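Local coordinates for protein putative NADPH:quinone reductase (Bacillus thuringiensis, PDB 3GMS) that probably reduces quinones with NADPH as hydride donor, as other quinone oxidoreductases of the medium-chain dehydrogenase type do, at residues L142-C153 against N169-R177. Numbering follows the deposited sequence.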
loop_
_atom_site.group_PDB
_atom_site.type_symbol
_atom_site.label_atom_id
_atom_site.label_comp_id
_atom_site.label_asym_id
_atom_site.label_seq_id
_atom_site.Cartn_x
_atom_site.Cartn_y
_atom_site.Cartn_z
ATOM N N LEU A 142 -13.678 -8.107 10.189
ATOM C CA LEU A 142 -13.552 -7.942 11.642
ATOM C C LEU A 142 -14.855 -7.443 12.233
ATOM O O LEU A 142 -15.532 -6.569 11.685
ATOM C CB LEU A 142 -12.415 -6.993 12.008
ATOM C CG LEU A 142 -10.987 -7.439 11.621
ATOM C CD1 LEU A 142 -10.064 -6.200 11.699
ATOM C CD2 LEU A 142 -10.487 -8.623 12.468
ATOM N N GLN A 143 -15.161 -7.982 13.401
ATOM C CA GLN A 143 -16.380 -7.648 14.121
ATOM C C GLN A 143 -16.057 -6.724 15.268
ATOM O O GLN A 143 -14.909 -6.633 15.699
ATOM C CB GLN A 143 -17.049 -8.937 14.656
ATOM C CG GLN A 143 -17.582 -9.874 13.555
ATOM C CD GLN A 143 -18.480 -9.164 12.543
ATOM O OE1 GLN A 143 -19.535 -8.622 12.887
ATOM N NE2 GLN A 143 -18.064 -9.167 11.282
ATOM N N ARG A 144 -17.071 -6.016 15.754
ATOM C CA ARG A 144 -16.908 -5.160 16.924
ATOM C C ARG A 144 -16.152 -5.887 18.058
ATOM O O ARG A 144 -16.469 -7.019 18.412
ATOM C CB ARG A 144 -18.276 -4.627 17.402
ATOM C CG ARG A 144 -18.209 -3.759 18.683
ATOM C CD ARG A 144 -19.601 -3.207 19.104
ATOM N NE ARG A 144 -20.051 -2.121 18.231
ATOM C CZ ARG A 144 -19.681 -0.843 18.351
ATOM N NH1 ARG A 144 -20.141 0.053 17.491
ATOM N NH2 ARG A 144 -18.845 -0.456 19.318
ATOM N N ASN A 145 -15.107 -5.249 18.561
ATOM C CA ASN A 145 -14.282 -5.767 19.659
ATOM C C ASN A 145 -13.330 -6.922 19.331
ATOM O O ASN A 145 -12.645 -7.439 20.223
ATOM C CB ASN A 145 -15.144 -6.073 20.896
ATOM C CG ASN A 145 -15.827 -4.830 21.431
ATOM O OD1 ASN A 145 -15.241 -3.738 21.459
ATOM N ND2 ASN A 145 -17.077 -4.977 21.829
ATOM N N ASP A 146 -13.247 -7.331 18.064
ATOM C CA ASP A 146 -12.240 -8.324 17.728
ATOM C C ASP A 146 -10.867 -7.769 18.049
ATOM O O ASP A 146 -10.644 -6.545 18.013
ATOM C CB ASP A 146 -12.262 -8.749 16.237
ATOM C CG ASP A 146 -13.389 -9.734 15.899
ATOM O OD1 ASP A 146 -13.953 -10.381 16.818
ATOM O OD2 ASP A 146 -13.707 -9.860 14.692
ATOM N N VAL A 147 -9.952 -8.683 18.332
ATOM C CA VAL A 147 -8.566 -8.351 18.592
ATOM C C VAL A 147 -7.690 -8.695 17.377
ATOM O O VAL A 147 -7.555 -9.875 17.003
ATOM C CB VAL A 147 -8.086 -9.077 19.794
ATOM C CG1 VAL A 147 -6.689 -8.668 20.120
ATOM C CG2 VAL A 147 -9.034 -8.791 20.945
ATOM N N LEU A 148 -7.120 -7.646 16.761
ATOM C CA LEU A 148 -6.270 -7.779 15.561
ATOM C C LEU A 148 -4.808 -7.540 15.943
ATOM O O LEU A 148 -4.520 -6.548 16.648
ATOM C CB LEU A 148 -6.701 -6.747 14.498
ATOM C CG LEU A 148 -5.820 -6.737 13.245
ATOM C CD1 LEU A 148 -6.039 -8.042 12.509
ATOM C CD2 LEU A 148 -6.160 -5.533 12.346
ATOM N N LEU A 149 -3.920 -8.440 15.531
ATOM C CA LEU A 149 -2.460 -8.240 15.618
ATOM C C LEU A 149 -1.942 -7.786 14.248
ATOM O O LEU A 149 -2.307 -8.380 13.214
ATOM C CB LEU A 149 -1.754 -9.539 15.947
ATOM C CG LEU A 149 -2.278 -10.326 17.180
ATOM C CD1 LEU A 149 -1.458 -11.577 17.408
ATOM C CD2 LEU A 149 -2.248 -9.432 18.444
ATOM N N VAL A 150 -1.073 -6.771 14.245
ATOM C CA VAL A 150 -0.410 -6.322 13.003
ATOM C C VAL A 150 1.070 -6.115 13.308
ATOM O O VAL A 150 1.416 -5.264 14.145
ATOM C CB VAL A 150 -1.017 -5.012 12.487
ATOM C CG1 VAL A 150 -0.275 -4.566 11.174
ATOM C CG2 VAL A 150 -2.535 -5.179 12.198
ATOM N N ASN A 151 1.935 -6.876 12.664
ATOM C CA ASN A 151 3.360 -6.626 12.820
ATOM C C ASN A 151 3.924 -5.636 11.792
ATOM O O ASN A 151 3.205 -5.174 10.886
ATOM C CB ASN A 151 4.170 -7.941 12.913
ATOM C CG ASN A 151 4.172 -8.755 11.606
ATOM O OD1 ASN A 151 3.800 -8.255 10.583
ATOM N ND2 ASN A 151 4.602 -10.009 11.669
ATOM N N ALA A 152 5.217 -5.329 11.910
ATOM C CA ALA A 152 5.819 -4.197 11.166
ATOM C C ALA A 152 4.899 -2.961 11.206
ATOM O O ALA A 152 4.711 -2.263 10.202
ATOM C CB ALA A 152 6.153 -4.626 9.698
ATOM N N CYS A 153 4.328 -2.692 12.384
ATOM C CA CYS A 153 3.218 -1.772 12.477
ATOM C C CYS A 153 3.676 -0.320 12.430
ATOM O O CYS A 153 2.856 0.577 12.315
ATOM C CB CYS A 153 2.360 -2.056 13.706
ATOM S SG CYS A 153 0.603 -1.568 13.571
ATOM N N ASN A 169 -14.234 -0.005 15.154
ATOM C CA ASN A 169 -14.461 -0.466 16.543
ATOM C C ASN A 169 -13.912 -1.852 16.837
ATOM O O ASN A 169 -14.635 -2.731 17.305
ATOM C CB ASN A 169 -15.958 -0.405 16.887
ATOM C CG ASN A 169 -16.553 0.954 16.632
ATOM O OD1 ASN A 169 -16.169 1.940 17.266
ATOM N ND2 ASN A 169 -17.505 1.020 15.712
ATOM N N PHE A 170 -12.627 -2.061 16.572
ATOM C CA PHE A 170 -11.971 -3.288 16.962
ATOM C C PHE A 170 -10.731 -2.882 17.702
ATOM O O PHE A 170 -10.404 -1.696 17.750
ATOM C CB PHE A 170 -11.672 -4.231 15.778
ATOM C CG PHE A 170 -10.700 -3.668 14.753
ATOM C CD1 PHE A 170 -9.327 -3.737 14.951
ATOM C CD2 PHE A 170 -11.184 -3.145 13.562
ATOM C CE1 PHE A 170 -8.423 -3.262 14.012
ATOM C CE2 PHE A 170 -10.322 -2.646 12.610
ATOM C CZ PHE A 170 -8.924 -2.706 12.807
ATOM N N ARG A 171 -10.076 -3.859 18.318
ATOM C CA ARG A 171 -8.967 -3.606 19.199
ATOM C C ARG A 171 -7.690 -3.973 18.455
ATOM O O ARG A 171 -7.512 -5.131 18.060
ATOM C CB ARG A 171 -9.152 -4.437 20.493
ATOM C CG ARG A 171 -8.097 -4.188 21.543
ATOM C CD ARG A 171 -8.368 -4.967 22.859
ATOM N NE ARG A 171 -7.312 -4.685 23.836
ATOM C CZ ARG A 171 -6.802 -5.584 24.677
ATOM N NH1 ARG A 171 -7.257 -6.836 24.650
ATOM N NH2 ARG A 171 -5.827 -5.237 25.530
ATOM N N LEU A 172 -6.812 -2.988 18.228
ATOM C CA LEU A 172 -5.535 -3.269 17.594
ATOM C C LEU A 172 -4.401 -3.431 18.571
ATOM O O LEU A 172 -4.117 -2.548 19.385
ATOM C CB LEU A 172 -5.153 -2.176 16.565
ATOM C CG LEU A 172 -3.721 -2.300 16.024
ATOM C CD1 LEU A 172 -3.610 -3.436 14.989
ATOM C CD2 LEU A 172 -3.252 -0.991 15.396
ATOM N N ILE A 173 -3.739 -4.566 18.475
ATOM C CA ILE A 173 -2.458 -4.725 19.096
ATOM C C ILE A 173 -1.351 -4.583 18.051
ATOM O O ILE A 173 -1.093 -5.479 17.220
ATOM C CB ILE A 173 -2.366 -6.072 19.918
ATOM C CG1 ILE A 173 -3.456 -6.129 21.004
ATOM C CG2 ILE A 173 -0.909 -6.248 20.469
ATOM C CD1 ILE A 173 -3.718 -7.541 21.593
ATOM N N ALA A 174 -0.687 -3.420 18.082
ATOM C CA ALA A 174 0.452 -3.144 17.205
ATOM C C ALA A 174 1.691 -3.865 17.674
ATOM O O ALA A 174 2.035 -3.806 18.872
ATOM C CB ALA A 174 0.744 -1.622 17.158
ATOM N N VAL A 175 2.352 -4.539 16.748
ATOM C CA VAL A 175 3.644 -5.189 16.994
ATOM C C VAL A 175 4.715 -4.499 16.166
ATOM O O VAL A 175 4.627 -4.453 14.931
ATOM C CB VAL A 175 3.589 -6.716 16.659
ATOM C CG1 VAL A 175 4.919 -7.405 16.952
ATOM C CG2 VAL A 175 2.463 -7.379 17.417
ATOM N N THR A 176 5.736 -3.973 16.844
ATOM C CA THR A 176 6.781 -3.177 16.219
ATOM C C THR A 176 8.167 -3.715 16.588
ATOM O O THR A 176 8.332 -4.411 17.619
ATOM C CB THR A 176 6.717 -1.687 16.671
ATOM O OG1 THR A 176 6.886 -1.617 18.100
ATOM C CG2 THR A 176 5.397 -1.020 16.283
ATOM N N ARG A 177 9.157 -3.382 15.760
ATOM C CA ARG A 177 10.549 -3.794 15.969
ATOM C C ARG A 177 11.276 -2.923 16.990
ATOM O O ARG A 177 12.365 -3.289 17.447
ATOM C CB ARG A 177 11.338 -3.681 14.653
ATOM C CG ARG A 177 11.530 -4.974 13.889
ATOM C CD ARG A 177 10.304 -5.318 13.027
ATOM N NE ARG A 177 9.898 -4.261 12.090
ATOM C CZ ARG A 177 10.428 -4.069 10.881
ATOM N NH1 ARG A 177 11.409 -4.850 10.448
ATOM N NH2 ARG A 177 9.980 -3.084 10.104
#
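Asp146 O accepts the N-H of Arg171 at 2.8 Å and starts a parallel ladder in which strand 171-176 runs beside strand 147-150. Leu148 holds the next rungs with both its polar atoms: its N donates to Arg171 O, and its O takes Ile173 N at 2.8 Å. Val150 does the same between Ile173 O and Val175 N. Past the end of strand 147-150, Cys153 N donates to Val175 O at 3.1 Å, tilted 29° from the carbonyl plane.

At the other end, in the type II turn Gln143-Asp146, Asn145 suits the third position because asparagine tolerates positive phi; it gives its N-H to Asn169 O (2.9 Å), while Asp146 OD2 accepts Gln143 N from above the carboxylate plane. Arg144 stacks its guanidinium on the Asn169 amide, the planes 21° apart.

Apolar side chains line the face that carries Leu148, Val150 and Leu172. With CG between its backbone N and carbonyl carbon (chi1 64°), Phe170 turns one ring face to Leu142 CD1, a CH-pi contact 3.7 Å from the centroid, and Leu148 CD2 meets Phe170 CE1. Val150 CG2 presses on Leu172 CD1 at a tight 3.5 Å.

Asn151 ND2 donates to Asp219 OD1 and its OD1 accepts Ser220 N, satisfying both ends of this buried amide. Helix 156-168 packs on Val150, Phe170 and Leu172, completing a Rossmann-type beta-alpha-beta unit. Strand 147-150 lies between 171-176 and 214-219, where Val147 and Leu149 bond to Asp215, Ala216 and Ile218; strand 192-195 flanks 171-176.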